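Local coordinates for COPII coat assembly protein SEC16 (Saccharomyces cerevisiae, PDB 3MZK) that helps to start assembly of the COPII coat that forms transport vesicles at the endoplasmic reticulum, and takes part in cargo selection and autophagy, at residues B[17-22]-B[51-56]; B[168-173]-B[180-185]; B[200-205]-B[218-223]; B[361-366]-B[404-409]. One frame throughout, in Å; residues are numbered along the deposited sequence.

Contact 1 (B[17-22]-B[51-56])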
loop_
_atom_site.group_PDB
_atom_site.type_symbol
_atom_site.label_atom_id
_atom_site.label_comp_id
_atom_site.label_asym_id
_atom_site.label_seq_id
_atom_site.Cartn_x
_atom_site.Cartn_y
_atom_site.Cartn_z
ATOM N N PHE B 17 -36.536 54.413 6.340
ATOM C CA PHE B 17 -35.502 53.980 5.406
ATOM C C PHE B 17 -35.968 52.827 4.512
ATOM O O PHE B 17 -36.490 51.826 4.997
ATOM C CB PHE B 17 -34.249 53.550 6.166
ATOM C CG PHE B 17 -33.062 53.322 5.280
ATOM C CD1 PHE B 17 -32.130 54.335 5.074
ATOM C CD2 PHE B 17 -32.877 52.098 4.641
ATOM C CE1 PHE B 17 -31.036 54.131 4.258
ATOM C CE2 PHE B 17 -31.786 51.888 3.816
ATOM C CZ PHE B 17 -30.860 52.905 3.627
ATOM N N HIS B 18 -35.773 52.961 3.207
ATOM C CA HIS B 18 -36.167 51.906 2.278
ATOM C C HIS B 18 -35.244 51.792 1.078
ATOM O O HIS B 18 -34.809 52.787 0.511
ATOM C CB HIS B 18 -37.608 52.094 1.795
ATOM C CG HIS B 18 -38.634 51.699 2.807
ATOM N ND1 HIS B 18 -39.610 52.561 3.252
ATOM C CD2 HIS B 18 -38.832 50.530 3.463
ATOM C CE1 HIS B 18 -40.366 51.944 4.143
ATOM N NE2 HIS B 18 -39.914 50.712 4.291
ATOM N N TRP B 19 -34.958 50.558 0.694
ATOM C CA TRP B 19 -34.181 50.296 -0.495
ATOM C C TRP B 19 -35.105 50.271 -1.694
ATOM O O TRP B 19 -36.282 49.960 -1.579
ATOM C CB TRP B 19 -33.480 48.951 -0.362
ATOM C CG TRP B 19 -32.827 48.763 0.964
ATOM C CD1 TRP B 19 -33.404 48.294 2.105
ATOM C CD2 TRP B 19 -31.463 49.041 1.286
ATOM N NE1 TRP B 19 -32.483 48.264 3.123
ATOM C CE2 TRP B 19 -31.283 48.717 2.648
ATOM C CE3 TRP B 19 -30.374 49.530 0.554
ATOM C CZ2 TRP B 19 -30.062 48.864 3.293
ATOM C CZ3 TRP B 19 -29.164 49.687 1.199
ATOM C CH2 TRP B 19 -29.015 49.352 2.557
ATOM N N SER B 20 -34.561 50.597 -2.853
ATOM C CA SER B 20 -35.311 50.515 -4.084
ATOM C C SER B 20 -34.577 49.621 -5.076
ATOM O O SER B 20 -33.356 49.493 -5.018
ATOM C CB SER B 20 -35.472 51.907 -4.681
ATOM O OG SER B 20 -36.132 51.837 -5.929
ATOM N N ALA B 21 -35.320 49.015 -5.994
ATOM C CA ALA B 21 -34.706 48.233 -7.058
ATOM C C ALA B 21 -33.920 49.101 -8.053
ATOM O O ALA B 21 -33.193 48.572 -8.898
ATOM C CB ALA B 21 -35.761 47.396 -7.784
ATOM N N ALA B 22 -34.058 50.425 -7.952
ATOM C CA ALA B 22 -33.401 51.341 -8.892
ATOM C C ALA B 22 -32.120 51.959 -8.339
ATOM O O ALA B 22 -31.738 53.058 -8.736
ATOM C CB ALA B 22 -34.353 52.429 -9.325
ATOM N N THR B 51 -31.731 59.565 -2.352
ATOM C CA THR B 51 -30.379 59.629 -2.880
ATOM C C THR B 51 -29.915 58.272 -3.401
ATOM O O THR B 51 -30.380 57.226 -2.941
ATOM C CB THR B 51 -29.391 60.123 -1.818
ATOM O OG1 THR B 51 -28.054 59.983 -2.314
ATOM C CG2 THR B 51 -29.527 59.317 -0.554
ATOM N N PRO B 52 -29.006 58.286 -4.383
ATOM C CA PRO B 52 -28.441 57.034 -4.880
ATOM C C PRO B 52 -27.817 56.253 -3.742
ATOM O O PRO B 52 -27.413 56.817 -2.727
ATOM C CB PRO B 52 -27.372 57.507 -5.858
ATOM C CG PRO B 52 -27.895 58.814 -6.349
ATOM C CD PRO B 52 -28.521 59.449 -5.146
ATOM N N ILE B 53 -27.745 54.945 -3.922
ATOM C CA ILE B 53 -27.366 54.056 -2.842
ATOM C C ILE B 53 -25.923 54.304 -2.382
ATOM O O ILE B 53 -25.620 54.213 -1.195
ATOM C CB ILE B 53 -27.633 52.584 -3.244
ATOM C CG1 ILE B 53 -27.368 51.635 -2.079
ATOM C CG2 ILE B 53 -26.834 52.208 -4.489
ATOM C CD1 ILE B 53 -27.830 50.212 -2.353
ATOM N N ASP B 54 -25.050 54.674 -3.315
ATOM C CA ASP B 54 -23.626 54.837 -3.002
ATOM C C ASP B 54 -23.222 56.088 -2.202
ATOM O O ASP B 54 -22.048 56.248 -1.873
ATOM C CB ASP B 54 -22.771 54.726 -4.268
ATOM C CG ASP B 54 -23.148 55.745 -5.320
ATOM O OD1 ASP B 54 -23.700 56.811 -4.960
ATOM O OD2 ASP B 54 -22.881 55.479 -6.512
ATOM N N GLN B 55 -24.174 56.967 -1.894
ATOM C CA GLN B 55 -23.905 58.067 -0.967
ATOM C C GLN B 55 -24.146 57.565 0.450
ATOM O O GLN B 55 -24.148 58.335 1.409
ATOM C CB GLN B 55 -24.816 59.266 -1.233
ATOM C CG GLN B 55 -25.050 59.587 -2.694
ATOM C CD GLN B 55 -23.851 60.221 -3.358
ATOM O OE1 GLN B 55 -22.766 60.275 -2.782
ATOM N NE2 GLN B 55 -24.040 60.713 -4.579
ATOM N N ILE B 56 -24.363 56.260 0.566
ATOM C CA ILE B 56 -24.681 55.639 1.842
ATOM C C ILE B 56 -23.878 54.354 2.000
ATOM O O ILE B 56 -23.340 54.059 3.070
ATOM C CB ILE B 56 -26.181 55.328 1.927
ATOM C CG1 ILE B 56 -26.984 56.624 1.814
ATOM C CG2 ILE B 56 -26.509 54.603 3.219
ATOM C CD1 ILE B 56 -28.467 56.435 1.967
#
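Trp19 and Ile53 mark the nearest backbone approach of 17-22 and 51-56, with 8.1 Å between their CA atoms. This spacing fits the order of the antiparallel three-stranded sheet, in which strand 24-28 lies between 16-19 and 48-52, so strand 16-19 meets, through side chains, the 3-10 turn that follows strand 48-52. Ile53 brings CD1 to the six-membered edge of the Trp19 indole, near its plane, at 3.8 Å from Trp19 CZ3; the two side chains run almost at right angles. Ile56 presents CD1 to the rim of the Phe17 ring, 4.1 Å from Phe17 CE1, and these two chains pass in opposite directions. With its CG anti to the backbone N (chi1 -170°), Phe17 also sets CE2 3.4 Å above the indole plane of Trp19, toward its rim. Phe17 and Ile56 both rest on Val25 of the middle strand. Trp19 NE1 is hydrogen-bonded to the backbone of another protein's chain, consistent with the blade that Sec16 is known to lend to the Sec13 propeller. With methyl groups meeting only ring edges, the contact is held by dispersion and hydrophobic burial and has little directional preference.

Contact 2 (B[168-173]-B[180-185])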
loop_
_atom_site.group_PDB
_atom_site.type_symbol
_atom_site.label_atom_id
_atom_site.label_comp_id
_atom_site.label_asym_id
_atom_site.label_seq_id
_atom_site.Cartn_x
_atom_site.Cartn_y
_atom_site.Cartn_z
ATOM N N GLU B 168 4.054 -7.792 28.112
ATOM C CA GLU B 168 4.900 -7.936 29.283
ATOM C C GLU B 168 6.245 -7.251 29.060
ATOM O O GLU B 168 6.838 -6.706 29.990
ATOM C CB GLU B 168 5.093 -9.407 29.634
ATOM C CG GLU B 168 5.116 -9.668 31.123
ATOM C CD GLU B 168 3.852 -9.192 31.811
ATOM O OE1 GLU B 168 2.757 -9.682 31.460
ATOM O OE2 GLU B 168 3.956 -8.324 32.703
ATOM N N ALA B 169 6.714 -7.278 27.816
ATOM C CA ALA B 169 7.958 -6.621 27.450
ATOM C C ALA B 169 7.858 -5.111 27.625
ATOM O O ALA B 169 8.754 -4.481 28.179
ATOM C CB ALA B 169 8.333 -6.967 26.019
ATOM N N LEU B 170 6.759 -4.535 27.150
ATOM C CA LEU B 170 6.545 -3.097 27.258
ATOM C C LEU B 170 6.368 -2.659 28.708
ATOM O O LEU B 170 6.937 -1.653 29.136
ATOM C CB LEU B 170 5.329 -2.678 26.438
ATOM C CG LEU B 170 4.985 -1.189 26.487
ATOM C CD1 LEU B 170 6.159 -0.362 25.998
ATOM C CD2 LEU B 170 3.735 -0.896 25.665
ATOM N N ARG B 171 5.570 -3.415 29.457
ATOM C CA ARG B 171 5.321 -3.097 30.857
ATOM C C ARG B 171 6.632 -3.014 31.623
ATOM O O ARG B 171 6.822 -2.135 32.462
ATOM C CB ARG B 171 4.386 -4.126 31.498
ATOM C CG ARG B 171 4.588 -4.295 32.999
ATOM C CD ARG B 171 3.321 -4.776 33.708
ATOM N NE ARG B 171 2.743 -5.966 33.091
ATOM C CZ ARG B 171 1.633 -5.967 32.357
ATOM N NH1 ARG B 171 0.968 -4.839 32.148
ATOM N NH2 ARG B 171 1.184 -7.101 31.835
ATOM N N LEU B 172 7.546 -3.925 31.320
ATOM C CA LEU B 172 8.824 -3.951 32.009
ATOM C C LEU B 172 9.698 -2.755 31.626
ATOM O O LEU B 172 10.357 -2.161 32.478
ATOM C CB LEU B 172 9.556 -5.266 31.735
ATOM C CG LEU B 172 10.966 -5.338 32.324
ATOM C CD1 LEU B 172 10.942 -5.052 33.819
ATOM C CD2 LEU B 172 11.612 -6.685 32.032
ATOM N N ALA B 173 9.698 -2.402 30.344
ATOM C CA ALA B 173 10.514 -1.292 29.864
ATOM C C ALA B 173 10.029 0.037 30.428
ATOM O O ALA B 173 10.825 0.934 30.702
ATOM C CB ALA B 173 10.520 -1.253 28.347
ATOM N N ALA B 180 13.528 4.166 25.411
ATOM C CA ALA B 180 14.101 3.791 24.128
ATOM C C ALA B 180 13.534 2.451 23.670
ATOM O O ALA B 180 12.895 2.369 22.625
ATOM C CB ALA B 180 15.621 3.739 24.211
ATOM N N ILE B 181 13.764 1.405 24.459
ATOM C CA ILE B 181 13.245 0.080 24.131
ATOM C C ILE B 181 11.736 0.088 24.196
ATOM O O ILE B 181 11.073 -0.669 23.490
ATOM C CB ILE B 181 13.748 -1.002 25.105
ATOM C CG1 ILE B 181 14.678 -0.384 26.140
ATOM C CG2 ILE B 181 14.440 -2.142 24.355
ATOM C CD1 ILE B 181 15.353 -1.402 26.998
ATOM N N ALA B 182 11.192 0.934 25.062
ATOM C CA ALA B 182 9.749 1.062 25.155
ATOM C C ALA B 182 9.218 1.428 23.774
ATOM O O ALA B 182 8.280 0.808 23.276
ATOM C CB ALA B 182 9.372 2.110 26.182
ATOM N N LEU B 183 9.845 2.422 23.149
ATOM C CA LEU B 183 9.473 2.847 21.802
ATOM C C LEU B 183 9.641 1.711 20.798
ATOM O O LEU B 183 8.745 1.441 19.994
ATOM C CB LEU B 183 10.284 4.078 21.370
ATOM C CG LEU B 183 9.863 5.398 22.023
ATOM C CD1 LEU B 183 10.760 6.551 21.594
ATOM C CD2 LEU B 183 8.399 5.705 21.710
ATOM N N LEU B 184 10.790 1.047 20.852
ATOM C CA LEU B 184 11.063 -0.088 19.982
ATOM C C LEU B 184 9.996 -1.173 20.118
ATOM O O LEU B 184 9.352 -1.545 19.139
ATOM C CB LEU B 184 12.444 -0.661 20.277
ATOM C CG LEU B 184 13.559 0.337 19.983
ATOM C CD1 LEU B 184 14.923 -0.219 20.382
ATOM C CD2 LEU B 184 13.527 0.719 18.511
ATOM N N VAL B 185 9.806 -1.678 21.331
ATOM C CA VAL B 185 8.787 -2.691 21.566
ATOM C C VAL B 185 7.433 -2.172 21.098
ATOM O O VAL B 185 6.677 -2.881 20.435
ATOM C CB VAL B 185 8.711 -3.093 23.052
ATOM C CG1 VAL B 185 7.497 -3.968 23.302
ATOM C CG2 VAL B 185 9.983 -3.810 23.471
#
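Val185, Leu170 and Ala173 carry most of this antiparallel helical hairpin of helices 166-175 and 179-187, in which the axes of segments 168-173 and 180-185 run at 161° and come within 8.8 Å. The hairpin belongs to the Sec16 Sec23-binding domain, an all-helical ACE1-type fold. Val185 is the member with most surface buried. Its CG1, anti to the backbone N (chi1 171°), reaches over the first helix to lie 4.0 Å from Leu170 CB, and it also meets the methyl of Ala169. Leu170 answers by sending its CD1 past the valine to the preceding turn of the second helix, where it sits 4.1 Å from Ala182 CB and beside the carbonyl oxygen of that residue. Small residues then allow the closest backbone approach: Ala173 and Ala182 have CA atoms 5.3 Å apart. Across the remaining faces, Phe160 and Leu161 of helix 151-162 pack on Ala169, while Val197 of helix 191-203 touches Leu170 and Ala182. On the far side of the first helix Arg171 clasps Glu168 side-on with NE and NH2, a salt bridge local to that helix. Where the backbones come nearest, Ala173 CB lies 4.0 Å from Ala182 N and 4.2 Å from Ala182 CB.

Contact 3 (B[200-205]-B[218-223])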
loop_
_atom_site.group_PDB
_atom_site.type_symbol
_atom_site.label_atom_id
_atom_site.label_comp_id
_atom_site.label_asym_id
_atom_site.label_seq_id
_atom_site.Cartn_x
_atom_site.Cartn_y
_atom_site.Cartn_z
ATOM N N LYS B 200 4.289 9.158 27.964
ATOM C CA LYS B 200 4.961 8.827 29.218
ATOM C C LYS B 200 6.384 9.377 29.236
ATOM O O LYS B 200 6.853 9.873 30.253
ATOM C CB LYS B 200 4.930 7.311 29.490
ATOM C CG LYS B 200 3.546 6.797 30.096
ATOM C CD LYS B 200 3.415 5.227 29.999
ATOM C CE LYS B 200 2.000 4.742 30.479
ATOM N NZ LYS B 200 1.868 3.206 30.297
ATOM N N TYR B 201 7.071 9.295 28.104
ATOM C CA TYR B 201 8.437 9.811 28.024
ATOM C C TYR B 201 8.479 11.329 28.221
ATOM O O TYR B 201 9.303 11.844 28.975
ATOM C CB TYR B 201 9.104 9.413 26.699
ATOM C CG TYR B 201 10.312 10.248 26.361
ATOM C CD1 TYR B 201 11.519 10.063 27.025
ATOM C CD2 TYR B 201 10.244 11.233 25.388
ATOM C CE1 TYR B 201 12.626 10.834 26.725
ATOM C CE2 TYR B 201 11.341 12.007 25.080
ATOM C CZ TYR B 201 12.530 11.807 25.752
ATOM O OH TYR B 201 13.622 12.586 25.444
ATOM N N LEU B 202 7.573 12.040 27.558
ATOM C CA LEU B 202 7.538 13.496 27.636
ATOM C C LEU B 202 7.061 14.003 28.995
ATOM O O LEU B 202 7.673 14.897 29.578
ATOM C CB LEU B 202 6.649 14.075 26.530
ATOM C CG LEU B 202 7.114 13.885 25.083
ATOM C CD1 LEU B 202 6.066 14.386 24.113
ATOM C CD2 LEU B 202 8.439 14.584 24.841
ATOM N N TYR B 203 5.977 13.423 29.499
ATOM C CA TYR B 203 5.288 13.968 30.668
ATOM C C TYR B 203 5.706 13.342 31.996
ATOM O O TYR B 203 5.303 13.815 33.057
ATOM C CB TYR B 203 3.771 13.857 30.490
ATOM N N GLU B 204 6.506 12.283 31.942
ATOM C CA GLU B 204 6.960 11.622 33.163
ATOM C C GLU B 204 7.657 12.610 34.090
ATOM O O GLU B 204 7.430 12.609 35.301
ATOM C CB GLU B 204 7.903 10.463 32.836
ATOM N N GLY B 205 8.507 13.452 33.510
ATOM C CA GLY B 205 9.264 14.425 34.272
ATOM C C GLY B 205 10.674 13.947 34.555
ATOM O O GLY B 205 11.057 12.848 34.156
ATOM N N HIS B 218 3.530 19.621 24.626
ATOM C CA HIS B 218 2.373 19.632 23.745
ATOM C C HIS B 218 2.808 19.642 22.291
ATOM O O HIS B 218 2.321 18.858 21.477
ATOM C CB HIS B 218 1.493 20.850 24.020
ATOM C CG HIS B 218 0.902 20.870 25.393
ATOM N ND1 HIS B 218 1.535 21.460 26.465
ATOM C CD2 HIS B 218 -0.261 20.370 25.871
ATOM C CE1 HIS B 218 0.785 21.324 27.545
ATOM N NE2 HIS B 218 -0.310 20.666 27.210
ATOM N N PHE B 219 3.732 20.539 21.969
ATOM C CA PHE B 219 4.151 20.731 20.590
ATOM C C PHE B 219 4.840 19.474 20.060
ATOM O O PHE B 219 4.450 18.939 19.024
ATOM C CB PHE B 219 5.059 21.956 20.475
ATOM C CG PHE B 219 5.013 22.627 19.129
ATOM C CD1 PHE B 219 5.176 24.000 19.018
ATOM C CD2 PHE B 219 4.816 21.890 17.973
ATOM C CE1 PHE B 219 5.140 24.621 17.785
ATOM C CE2 PHE B 219 4.779 22.509 16.734
ATOM C CZ PHE B 219 4.941 23.877 16.643
ATOM N N LEU B 220 5.851 18.998 20.782
ATOM C CA LEU B 220 6.574 17.792 20.383
ATOM C C LEU B 220 5.633 16.602 20.239
ATOM O O LEU B 220 5.712 15.845 19.265
ATOM C CB LEU B 220 7.674 17.456 21.394
ATOM C CG LEU B 220 8.937 18.314 21.367
ATOM C CD1 LEU B 220 9.890 17.877 22.464
ATOM C CD2 LEU B 220 9.605 18.233 20.004
ATOM N N LEU B 221 4.749 16.440 21.217
ATOM C CA LEU B 221 3.797 15.341 21.213
ATOM C C LEU B 221 2.992 15.337 19.926
ATOM O O LEU B 221 2.849 14.299 19.282
ATOM C CB LEU B 221 2.862 15.441 22.414
ATOM C CG LEU B 221 1.746 14.399 22.475
ATOM C CD1 LEU B 221 2.310 12.992 22.373
ATOM C CD2 LEU B 221 0.953 14.565 23.755
ATOM N N LEU B 222 2.480 16.501 19.544
ATOM C CA LEU B 222 1.640 16.600 18.359
ATOM C C LEU B 222 2.387 16.260 17.074
ATOM O O LEU B 222 1.887 15.500 16.244
ATOM C CB LEU B 222 1.018 17.992 18.247
ATOM C CG LEU B 222 0.122 18.133 17.017
ATOM C CD1 LEU B 222 -1.284 18.503 17.425
ATOM C CD2 LEU B 222 0.695 19.148 16.041
ATOM N N ILE B 223 3.575 16.834 16.907
ATOM C CA ILE B 223 4.403 16.565 15.732
ATOM C C ILE B 223 4.665 15.076 15.535
ATOM O O ILE B 223 4.573 14.563 14.420
ATOM C CB ILE B 223 5.757 17.285 15.820
ATOM C CG1 ILE B 223 5.547 18.797 15.863
ATOM C CG2 ILE B 223 6.619 16.925 14.634
ATOM C CD1 ILE B 223 6.824 19.585 15.938
#
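Successive helices of the all-helical Sec16 domain, 191-203 and 214-226, meet here through a patch of three leucines near the end of the first. Leu202 reaches across, and Leu220 and Leu221 receive it, with the CA atoms of Leu202 and Leu221 7.7 Å apart. The side chain of Leu202 is extended: its CG lies anti to the carbonyl carbon, and chi2 of 174° continues the chain, which brings both methyls up to the second helix. The branch CD1 settles 3.8 Å from Leu221 CB and equally near the amide N of Leu221, so it rests against the base of that side chain rather than its end. The two leucines cross obliquely. The other branch, CD2, turns to Leu220 and comes within 4.3 Å of Leu220 CD1. One residue thus divides its two methyls between neighbouring positions on a single helical turn. The 124 Å² buried in all, summed over both segments, marks this as a limited contact, entirely apolar and without directional bonds. The second subunit borders it too: Leu220 meets Leu158 of that copy, and Tyr201 OH is hydrogen-bonded to Asp178 OD2 of the second subunit. Leu221 extends the patch back along helix 191-203 by touching Ile198 and Gln199. Behind it, helices 242-250 and 252-261 pack on the second helix through His218, Phe219 and Leu222.

Contact 4 (B[361-366]-B[404-409])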
loop_
_atom_site.group_PDB
_atom_site.type_symbol
_atom_site.label_atom_id
_atom_site.label_comp_id
_atom_site.label_asym_id
_atom_site.label_seq_id
_atom_site.Cartn_x
_atom_site.Cartn_y
_atom_site.Cartn_z
ATOM N N TYR B 361 -25.746 35.635 -6.018
ATOM C CA TYR B 361 -25.723 36.712 -5.040
ATOM C C TYR B 361 -24.649 37.731 -5.403
ATOM O O TYR B 361 -24.808 38.932 -5.168
ATOM C CB TYR B 361 -25.477 36.120 -3.655
ATOM C CG TYR B 361 -24.938 37.071 -2.621
ATOM C CD1 TYR B 361 -25.679 38.159 -2.191
ATOM C CD2 TYR B 361 -23.693 36.855 -2.047
ATOM C CE1 TYR B 361 -25.185 39.015 -1.225
ATOM C CE2 TYR B 361 -23.192 37.705 -1.087
ATOM C CZ TYR B 361 -23.940 38.778 -0.679
ATOM O OH TYR B 361 -23.433 39.613 0.279
ATOM N N HIS B 362 -23.557 37.238 -5.981
ATOM C CA HIS B 362 -22.472 38.087 -6.457
ATOM C C HIS B 362 -23.007 38.990 -7.566
ATOM O O HIS B 362 -22.866 40.208 -7.507
ATOM C CB HIS B 362 -21.313 37.217 -6.960
ATOM C CG HIS B 362 -20.107 37.987 -7.405
ATOM N ND1 HIS B 362 -19.036 37.389 -8.032
ATOM C CD2 HIS B 362 -19.804 39.306 -7.316
ATOM C CE1 HIS B 362 -18.124 38.305 -8.313
ATOM N NE2 HIS B 362 -18.566 39.475 -7.892
ATOM N N ALA B 363 -23.635 38.382 -8.569
ATOM C CA ALA B 363 -24.250 39.132 -9.664
ATOM C C ALA B 363 -25.252 40.160 -9.155
ATOM O O ALA B 363 -25.343 41.262 -9.682
ATOM C CB ALA B 363 -24.920 38.187 -10.647
ATOM N N SER B 364 -26.009 39.789 -8.132
ATOM C CA SER B 364 -26.961 40.702 -7.512
ATOM C C SER B 364 -26.239 41.911 -6.925
ATOM O O SER B 364 -26.713 43.041 -7.039
ATOM C CB SER B 364 -27.752 39.980 -6.422
ATOM O OG SER B 364 -28.837 40.761 -5.965
ATOM N N LEU B 365 -25.089 41.669 -6.301
ATOM C CA LEU B 365 -24.303 42.742 -5.702
ATOM C C LEU B 365 -23.754 43.712 -6.740
ATOM O O LEU B 365 -23.587 44.902 -6.468
ATOM C CB LEU B 365 -23.163 42.174 -4.865
ATOM C CG LEU B 365 -23.580 41.714 -3.471
ATOM C CD1 LEU B 365 -22.449 40.962 -2.803
ATOM C CD2 LEU B 365 -24.006 42.899 -2.627
ATOM N N LEU B 366 -23.472 43.199 -7.931
ATOM C CA LEU B 366 -23.011 44.040 -9.024
ATOM C C LEU B 366 -24.126 44.964 -9.501
ATOM O O LEU B 366 -23.885 46.130 -9.808
ATOM C CB LEU B 366 -22.500 43.181 -10.177
ATOM C CG LEU B 366 -21.198 42.442 -9.883
ATOM C CD1 LEU B 366 -20.867 41.435 -10.982
ATOM C CD2 LEU B 366 -20.067 43.441 -9.693
ATOM N N SER B 404 -33.114 34.057 -12.936
ATOM C CA SER B 404 -34.000 34.861 -13.776
ATOM C C SER B 404 -34.287 36.224 -13.154
ATOM O O SER B 404 -34.242 37.248 -13.840
ATOM C CB SER B 404 -35.316 34.131 -14.043
ATOM O OG SER B 404 -35.126 33.077 -14.966
ATOM N N GLU B 405 -34.581 36.229 -11.857
ATOM C CA GLU B 405 -34.908 37.458 -11.153
ATOM C C GLU B 405 -33.771 38.466 -11.266
ATOM O O GLU B 405 -33.992 39.624 -11.614
ATOM C CB GLU B 405 -35.219 37.175 -9.681
ATOM C CG GLU B 405 -35.768 38.376 -8.923
ATOM C CD GLU B 405 -37.104 38.844 -9.471
ATOM O OE1 GLU B 405 -37.712 38.101 -10.271
ATOM O OE2 GLU B 405 -37.548 39.956 -9.106
ATOM N N VAL B 406 -32.554 38.017 -10.971
ATOM C CA VAL B 406 -31.386 38.881 -11.059
ATOM C C VAL B 406 -31.161 39.323 -12.497
ATOM O O VAL B 406 -30.887 40.491 -12.766
ATOM C CB VAL B 406 -30.129 38.181 -10.543
ATOM C CG1 VAL B 406 -28.929 39.099 -10.672
ATOM C CG2 VAL B 406 -30.325 37.744 -9.102
ATOM N N ALA B 407 -31.285 38.381 -13.424
ATOM C CA ALA B 407 -31.102 38.688 -14.835
ATOM C C ALA B 407 -32.091 39.763 -15.273
ATOM O O ALA B 407 -31.712 40.720 -15.938
ATOM C CB ALA B 407 -31.253 37.437 -15.679
ATOM N N SER B 408 -33.354 39.603 -14.891
ATOM C CA SER B 408 -34.378 40.596 -15.207
ATOM C C SER B 408 -33.974 41.978 -14.701
ATOM O O SER B 408 -34.049 42.964 -15.433
ATOM C CB SER B 408 -35.726 40.201 -14.597
ATOM O OG SER B 408 -36.214 38.998 -15.162
ATOM N N ARG B 409 -33.547 42.039 -13.445
ATOM C CA ARG B 409 -33.175 43.296 -12.809
ATOM C C ARG B 409 -32.052 44.024 -13.544
ATOM O O ARG B 409 -31.920 45.243 -13.440
ATOM C CB ARG B 409 -32.791 43.059 -11.345
ATOM C CG ARG B 409 -33.978 43.008 -10.397
ATOM C CD ARG B 409 -33.640 42.300 -9.100
ATOM N NE ARG B 409 -32.410 42.807 -8.508
ATOM C CZ ARG B 409 -31.725 42.174 -7.564
ATOM N NH1 ARG B 409 -32.154 41.006 -7.103
ATOM N NH2 ARG B 409 -30.611 42.705 -7.082
#
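Ser364 and Arg409 supply the polar half of the contact. The guanidinium comes edge-on to the serine hydroxyl, and Arg409 NH2 donates to Ser364 OG at 2.9 Å. The N-H to OG angle of 146° and the acceptor's tilt of 22° from the guanidinium plane show a bent bond. Arg409 reaches this place because its chain bends at the third torsion, which folds the end of the side chain toward the first helix. Ser364 OG lies anti to its own amide N and has a second partner in a polar side chain of another protein's chain, so this buried hydroxyl links an intrachain bond to an intermolecular one. Were Arg409 an alanine, Ser364 OG would probably lose its donor from this helix, and the aromatic side chain of the other protein that packs on the arginine would probably lose its packing partner.

Between helices 356-368 and 394-409 the segment axes run 19° from parallel and 9.8 Å apart, as expected of helices one step removed in an up-down helical stack: helix 372-387 comes between them in the sequence, and its Tyr378 packs on Ala363.

The apolar half gathers round Val406, which approaches chiefly with CG1. Val406 CG1 lies 4.1 Å from Ala363 CB. The same Val406 CG1 is 3.9 Å from Ser364 N, while Val406 CG2 is 4.3 Å from Ser364 CB. Val406 lies one turn before Arg409 on the same face of its helix.

Overall arrangement
The four contacts form two groups on opposite sides of the chain's centre. Contacts 2 and 3 have centres 17 Å apart and are linked through consecutive helices 179-187 and 191-203. Contacts 1 and 4 lie on the other side, their own centres 16 Å apart and nearest atoms about 5 Å apart without touching, although the sheet and the final helices are distant in sequence. Contacts 1 and 2 are 74 Å apart between centres, contacts 3 and 4 55 Å. In this assembly contacts 2 and 3 border a second copy of the protein, and contacts 1 and 4 another protein's chain.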